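Side-chain contact in protein LST4 (Kluyveromyces lactis, PDB 4ZY8), which is probably involved in amino acid uptake and in protein trafficking from the Golgi to the plasma membrane, the piece here being its longin domain: residues A[129-134]-A[138-143]. Residues are numbered along the deposited sequence; the frame is centred on the assembly and turned at random.
Sequences LKYLAK and QFLPHD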
loop_
_atom_site.group_PDB
_atom_site.type_symbol
_atom_site.label_atom_id
_atom_site.label_comp_id
_atom_site.label_asym_id
_atom_site.label_seq_id
_atom_site.Cartn_x
_atom_site.Cartn_y
_atom_site.Cartn_z
ATOM N N LEU A 129 0.681 -6.206 10.810
ATOM C CA LEU A 129 0.519 -7.575 11.307
ATOM C C LEU A 129 0.534 -7.638 12.829
ATOM O O LEU A 129 -0.214 -8.401 13.426
ATOM C CB LEU A 129 1.609 -8.502 10.740
ATOM C CG LEU A 129 1.460 -8.800 9.245
ATOM C CD1 LEU A 129 2.635 -9.653 8.721
ATOM C CD2 LEU A 129 0.108 -9.484 8.993
ATOM N N LYS A 130 1.359 -6.812 13.456
ATOM C CA LYS A 130 1.404 -6.753 14.914
ATOM C C LYS A 130 0.110 -6.217 15.519
ATOM O O LYS A 130 -0.261 -6.610 16.634
ATOM C CB LYS A 130 2.598 -5.920 15.383
ATOM C CG LYS A 130 3.909 -6.674 15.273
ATOM C CD LYS A 130 4.008 -7.709 16.390
ATOM C CE LYS A 130 5.313 -8.480 16.326
ATOM N NZ LYS A 130 5.209 -9.766 17.090
ATOM N N TYR A 131 -0.549 -5.299 14.828
ATOM C CA TYR A 131 -1.852 -4.820 15.235
ATOM C C TYR A 131 -2.825 -5.969 15.288
ATOM O O TYR A 131 -3.566 -6.098 16.216
ATOM C CB TYR A 131 -2.392 -3.724 14.314
ATOM C CG TYR A 131 -3.831 -3.397 14.607
ATOM C CD1 TYR A 131 -4.166 -2.426 15.508
ATOM C CD2 TYR A 131 -4.836 -4.138 14.059
ATOM C CE1 TYR A 131 -5.476 -2.162 15.806
ATOM C CE2 TYR A 131 -6.134 -3.879 14.338
ATOM C CZ TYR A 131 -6.445 -2.892 15.216
ATOM O OH TYR A 131 -7.726 -2.643 15.493
ATOM N N LEU A 132 -2.813 -6.775 14.258
ATOM C CA LEU A 132 -3.726 -7.912 14.171
ATOM C C LEU A 132 -3.481 -8.903 15.308
ATOM O O LEU A 132 -4.429 -9.453 15.870
ATOM C CB LEU A 132 -3.596 -8.592 12.809
ATOM C CG LEU A 132 -4.042 -7.638 11.702
ATOM C CD1 LEU A 132 -3.864 -8.247 10.345
ATOM C CD2 LEU A 132 -5.496 -7.256 11.919
ATOM N N ALA A 133 -2.207 -9.122 15.631
ATOM C CA ALA A 133 -1.789 -9.959 16.753
ATOM C C ALA A 133 -2.200 -9.364 18.102
ATOM O O ALA A 133 -2.546 -10.095 19.022
ATOM C CB ALA A 133 -0.268 -10.180 16.716
ATOM N N LYS A 134 -2.175 -8.056 18.222
ATOM C CA LYS A 134 -2.520 -7.423 19.455
ATOM C C LYS A 134 -3.947 -7.730 19.736
ATOM O O LYS A 134 -4.300 -8.162 20.802
ATOM C CB LYS A 134 -2.355 -5.914 19.368
ATOM C CG LYS A 134 -2.559 -5.189 20.689
ATOM C CD LYS A 134 -2.306 -3.694 20.610
ATOM C CE LYS A 134 -3.308 -3.006 19.713
ATOM N NZ LYS A 134 -2.891 -1.621 19.418
ATOM N N GLN A 138 -8.765 -10.428 12.580
ATOM C CA GLN A 138 -8.306 -10.458 11.211
ATOM C C GLN A 138 -8.547 -9.145 10.525
ATOM O O GLN A 138 -8.317 -9.000 9.352
ATOM C CB GLN A 138 -8.976 -11.551 10.398
ATOM C CG GLN A 138 -10.457 -11.413 10.209
ATOM C CD GLN A 138 -11.032 -12.543 9.390
ATOM O OE1 GLN A 138 -10.429 -13.598 9.266
ATOM N NE2 GLN A 138 -12.205 -12.324 8.830
ATOM N N PHE A 139 -9.016 -8.177 11.267
ATOM C CA PHE A 139 -9.397 -6.916 10.673
ATOM C C PHE A 139 -8.830 -5.636 11.246
ATOM O O PHE A 139 -8.839 -5.409 12.423
ATOM C CB PHE A 139 -10.915 -6.849 10.609
ATOM C CG PHE A 139 -11.503 -7.980 9.854
ATOM C CD1 PHE A 139 -11.195 -8.156 8.534
ATOM C CD2 PHE A 139 -12.291 -8.903 10.471
ATOM C CE1 PHE A 139 -11.700 -9.210 7.820
ATOM C CE2 PHE A 139 -12.800 -9.960 9.762
ATOM C CZ PHE A 139 -12.500 -10.115 8.432
ATOM N N LEU A 140 -8.359 -4.796 10.346
ATOM C CA LEU A 140 -7.904 -3.462 10.691
ATOM C C LEU A 140 -9.135 -2.606 10.970
ATOM O O LEU A 140 -10.191 -2.844 10.392
ATOM C CB LEU A 140 -7.078 -2.871 9.535
ATOM C CG LEU A 140 -5.752 -3.593 9.264
ATOM C CD1 LEU A 140 -5.089 -3.147 7.938
ATOM C CD2 LEU A 140 -4.813 -3.401 10.452
ATOM N N PRO A 141 -8.994 -1.581 11.816
ATOM C CA PRO A 141 -10.118 -0.669 12.064
ATOM C C PRO A 141 -10.391 0.191 10.827
ATOM O O PRO A 141 -9.453 0.452 10.093
ATOM C CB PRO A 141 -9.620 0.176 13.239
ATOM C CG PRO A 141 -8.133 0.172 13.087
ATOM C CD PRO A 141 -7.787 -1.194 12.568
ATOM N N HIS A 142 -11.619 0.639 10.591
ATOM C CA HIS A 142 -11.829 1.596 9.502
ATOM C C HIS A 142 -12.010 2.997 10.061
ATOM O O HIS A 142 -12.242 3.949 9.315
ATOM C CB HIS A 142 -13.032 1.216 8.638
ATOM C CG HIS A 142 -14.315 1.126 9.396
ATOM N ND1 HIS A 142 -15.038 2.241 9.772
ATOM C CD2 HIS A 142 -15.010 0.058 9.857
ATOM C CE1 HIS A 142 -16.119 1.864 10.425
ATOM N NE2 HIS A 142 -16.127 0.542 10.493
ATOM N N ASP A 143 -11.920 3.101 11.384
ATOM C CA ASP A 143 -12.003 4.371 12.097
ATOM C C ASP A 143 -10.797 4.473 13.026
ATOM O O ASP A 143 -10.932 4.604 14.243
ATOM C CB ASP A 143 -13.301 4.458 12.900
#
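Y131 lays the outer end of its phenol ring against the proline ring of P141, with OH 3.3 Å from P141 CD and CZ nearly as close to that same carbon. The two side chains come at each other from opposite directions, one from the last turn of helix 114-134, the other from the chain that doubles back after it. This is a helix end packed on its own following loop in a longin domain, where the helix lies against one side of a five-stranded antiparallel sheet. The tyrosine CB points toward the loop, and a chi1 of 170°, which sets CG opposite the backbone N, brings the ring alongside L140 and P141. Further in along the ring, CD2 meets the L140 methyl CD2 at 3.7 Å, while the carbonyl O of F139 lies at the ring edge, close to the ring plane and 3.7 Å from CE2.

L132, one residue on, meets the earlier part of the loop. Its CD2 methyl sits against the backbone of 138-140 and also comes within 4.2 Å of L140 CD2. Both leucines are buried and reach I96 of strand 95-103, so the loop joins the helix to the sheet through apolar side chains. L140 also touches I15 of strand 12-17 and V31 of strand 29-35. Two backbone groups of the loop are bonded by Q17, at the end of strand 12-17: OE1 accepts from L140 N and NE2 donates to Q138 O. Between those two groups along the chain, F139 N lies 3.7 Å from L132 CD2.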